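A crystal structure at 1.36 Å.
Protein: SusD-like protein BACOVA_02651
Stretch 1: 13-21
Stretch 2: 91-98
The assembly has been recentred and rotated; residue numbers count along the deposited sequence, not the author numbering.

Stretch 1, residues 13-21: FYTSDEALE
Stretch 2, residues 91-98: NAVETQTQ

The two stretches belong to one chain and meet where a loop leading into a helix runs beside the segment that leaves another helix. In stretch 1, residues 14-16 are extended or loop-like, with phi/psi of -85/122° at Y14, -115/4° at T15 and -145/160° at S16, before the helix that begins at D17 and runs on past E21. In stretch 2 the helix continues through T95; Q96, at -124/17°, is the first residue to leave helical phi/psi, and T97 is extended at -108/136°. The backbones run parallel in the register F13-Q96, Y14-T97 and T15-Q98, with CA-CA distances of 4.8, 4.8 and 5.2 Å.

Backbone hydrogen bonds hold this register. Y14 N donates to Q96 O at 2.7 Å with an N-H...O angle of 160°, and Q98 N donates to Y14 O at 3.0 Å and 162°. Y14 thus uses both its amide and its carbonyl to embrace T97, the pattern of a single parallel beta bridge. Three CA-H...O contacts supplement it: F13 CA to Q96 O at 3.4 Å, T97 CA to Y14 O at 3.5 Å, and T15 CA to Q98 O at 3.6 Å, the last the straightest, with 165° at the hydrogen. Y14 O and Q98 O, 3.4 Å apart, are both acceptors and form no hydrogen bond.

Side-chain contacts accompany the bridge. Y14 (chi1 -52°, m; chi2 -73°) has the largest area covered by the other stretch, and its CE2 lies 4.1 Å from A92 CB, which sits at the ring edge near its plane. The same CE2 is 3.4 Å from Q96 OE1; Q96 has chi1 m, chi2 t and chi3 9°. From the helix of stretch 1, buried L20 points its CA-to-CB bond toward stretch 2. With chi1 t and chi2 p, it places CD1 4.3 Å from V93 CG2 (V93 chi1 t) and CD2 4.4 Å from T97 CG2, and both methyls lie about equally near V93 CG2 and T97 CG2. The CA-to-CB bond of Q98 points sideways, but with chi1 m, chi2 119° and chi3 29° its end comes nearer, leaving OE1 3.0 Å from F13 CB. The F13 side chain is not modelled beyond CB.

Hydrogen bonds within each stretch accompany the approach to the helix in stretch 1 and the departure from it in stretch 2. S16, chi1 p, occupies the N-cap position and turns its CA-to-CB bond away from stretch 2; its OG accepts from A19 N at 3.1 Å, capping the helix, while L20 N donates to S16 O at 3.2 Å. In stretch 2, Q96 N donates to A92 O at 2.7 Å, so Q96 is tied to the helix through its amide and to Y14 through its carbonyl. T95 OG1 donates to N91 O at 3.1 Å, and T97 OG1, with chi1 p, donates to V93 O at 2.7 Å, linking the bridged residue back to its own helix. Together the two stretches bury 397 Å², summed over both sides.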

# COMPACT_ATOMS: atom_id res chain seq x y z
N PHE A 13 -15.31 -25.28 -18.41
CA PHE A 13 -14.90 -25.57 -19.78
C PHE A 13 -14.79 -24.28 -20.60
O PHE A 13 -15.76 -23.86 -21.24
CB PHE A 13 -15.86 -26.54 -20.44
N TYR A 14 -13.61 -23.66 -20.57
CA TYR A 14 -13.40 -22.40 -21.27
C TYR A 14 -13.04 -22.68 -22.73
O TYR A 14 -12.06 -23.38 -23.00
CB TYR A 14 -12.30 -21.58 -20.58
CG TYR A 14 -12.54 -21.42 -19.09
CD1 TYR A 14 -13.53 -20.57 -18.63
CD2 TYR A 14 -11.79 -22.13 -18.17
CE1 TYR A 14 -13.78 -20.43 -17.27
CE2 TYR A 14 -12.03 -21.99 -16.80
CZ TYR A 14 -13.02 -21.14 -16.37
OH TYR A 14 -13.28 -21.00 -15.02
N THR A 15 -13.83 -22.15 -23.65
CA THR A 15 -13.68 -22.45 -25.07
C THR A 15 -13.27 -21.23 -25.90
O THR A 15 -13.16 -21.32 -27.12
CB THR A 15 -14.98 -23.06 -25.65
OG1 THR A 15 -16.01 -22.07 -25.68
CG2 THR A 15 -15.44 -24.25 -24.82
N SER A 16 -13.04 -20.11 -25.23
CA SER A 16 -12.50 -18.93 -25.90
C SER A 16 -11.57 -18.17 -24.97
O SER A 16 -11.65 -18.33 -23.75
CB SER A 16 -13.61 -17.99 -26.39
OG SER A 16 -14.24 -17.31 -25.32
N ASP A 17 -10.71 -17.35 -25.56
CA ASP A 17 -9.82 -16.51 -24.77
C ASP A 17 -10.63 -15.59 -23.85
O ASP A 17 -10.29 -15.42 -22.68
CB ASP A 17 -8.92 -15.68 -25.69
CG ASP A 17 -7.88 -16.51 -26.41
OD1 ASP A 17 -7.89 -17.75 -26.25
OD2 ASP A 17 -7.07 -15.93 -27.14
N GLU A 18 -11.74 -15.05 -24.35
CA GLU A 18 -12.56 -14.14 -23.56
C GLU A 18 -13.21 -14.83 -22.36
O GLU A 18 -13.34 -14.24 -21.28
CB GLU A 18 -13.60 -13.46 -24.44
CG GLU A 18 -13.00 -12.49 -25.45
CD GLU A 18 -12.57 -13.15 -26.74
OE1 GLU A 18 -12.65 -14.40 -26.86
OE2 GLU A 18 -12.14 -12.41 -27.65
N ALA A 19 -13.59 -16.10 -22.54
CA ALA A 19 -14.18 -16.85 -21.45
C ALA A 19 -13.15 -17.08 -20.35
O ALA A 19 -13.46 -16.99 -19.16
CB ALA A 19 -14.72 -18.20 -21.95
N LEU A 20 -11.91 -17.36 -20.75
CA LEU A 20 -10.86 -17.57 -19.78
C LEU A 20 -10.58 -16.27 -19.04
O LEU A 20 -10.34 -16.27 -17.84
CB LEU A 20 -9.60 -18.08 -20.47
CG LEU A 20 -8.38 -18.28 -19.57
CD1 LEU A 20 -8.69 -19.23 -18.42
CD2 LEU A 20 -7.22 -18.81 -20.38
N GLU A 21 -10.62 -15.16 -19.76
CA GLU A 21 -10.39 -13.86 -19.13
C GLU A 21 -11.46 -13.52 -18.09
O GLU A 21 -11.17 -12.88 -17.08
CB GLU A 21 -10.29 -12.76 -20.19
CG GLU A 21 -8.98 -12.77 -20.94
CD GLU A 21 -9.13 -12.21 -22.34
OE1 GLU A 21 -10.05 -11.39 -22.58
OE2 GLU A 21 -8.32 -12.60 -23.21
N ASN A 91 -4.42 -24.11 -12.37
CA ASN A 91 -4.99 -25.45 -12.59
C ASN A 91 -6.04 -25.44 -13.70
O ASN A 91 -6.06 -26.34 -14.53
CB ASN A 91 -5.58 -25.99 -11.28
CG ASN A 91 -6.32 -27.34 -11.45
OD1 ASN A 91 -5.69 -28.38 -11.56
ND2 ASN A 91 -7.65 -27.30 -11.47
N ALA A 92 -6.91 -24.43 -13.70
CA ALA A 92 -7.97 -24.35 -14.71
C ALA A 92 -7.40 -24.18 -16.12
O ALA A 92 -7.97 -24.71 -17.09
CB ALA A 92 -8.92 -23.21 -14.40
N VAL A 93 -6.31 -23.44 -16.25
CA VAL A 93 -5.67 -23.27 -17.55
C VAL A 93 -5.24 -24.64 -18.09
O VAL A 93 -5.37 -24.93 -19.28
CB VAL A 93 -4.45 -22.33 -17.46
CG1 VAL A 93 -3.60 -22.42 -18.74
CG2 VAL A 93 -4.93 -20.90 -17.20
N GLU A 94 -4.77 -25.48 -17.18
CA GLU A 94 -4.22 -26.78 -17.54
C GLU A 94 -5.27 -27.88 -17.63
O GLU A 94 -5.01 -28.90 -18.27
CB GLU A 94 -3.10 -27.14 -16.56
CG GLU A 94 -1.94 -26.12 -16.57
CD GLU A 94 -1.05 -26.19 -15.34
OE1 GLU A 94 -1.43 -26.83 -14.34
OE2 GLU A 94 0.05 -25.59 -15.38
N THR A 95 -6.46 -27.70 -17.04
CA THR A 95 -7.50 -28.75 -17.03
C THR A 95 -8.86 -28.36 -17.62
O THR A 95 -9.68 -29.24 -17.91
CB THR A 95 -7.79 -29.25 -15.59
OG1 THR A 95 -8.47 -28.23 -14.83
CG2 THR A 95 -6.50 -29.64 -14.88
N GLN A 96 -9.13 -27.07 -17.79
CA GLN A 96 -10.47 -26.62 -18.15
C GLN A 96 -10.50 -25.79 -19.42
O GLN A 96 -11.49 -25.11 -19.69
CB GLN A 96 -11.11 -25.84 -17.00
CG GLN A 96 -11.29 -26.66 -15.74
CD GLN A 96 -11.89 -25.86 -14.60
OE1 GLN A 96 -12.33 -24.73 -14.79
NE2 GLN A 96 -11.91 -26.45 -13.41
N THR A 97 -9.44 -25.84 -20.21
CA THR A 97 -9.42 -25.14 -21.49
C THR A 97 -9.52 -26.12 -22.65
O THR A 97 -8.86 -27.15 -22.66
CB THR A 97 -8.17 -24.27 -21.65
OG1 THR A 97 -7.00 -25.07 -21.46
CG2 THR A 97 -8.19 -23.13 -20.63
N GLN A 98 -10.37 -25.78 -23.61
CA GLN A 98 -10.66 -26.66 -24.74
C GLN A 98 -10.76 -25.84 -26.03
O GLN A 98 -11.00 -24.63 -25.99
CB GLN A 98 -11.97 -27.41 -24.49
CG GLN A 98 -11.87 -28.53 -23.45
CD GLN A 98 -12.77 -28.32 -22.24
OE1 GLN A 98 -13.83 -27.69 -22.33
NE2 GLN A 98 -12.35 -28.83 -21.09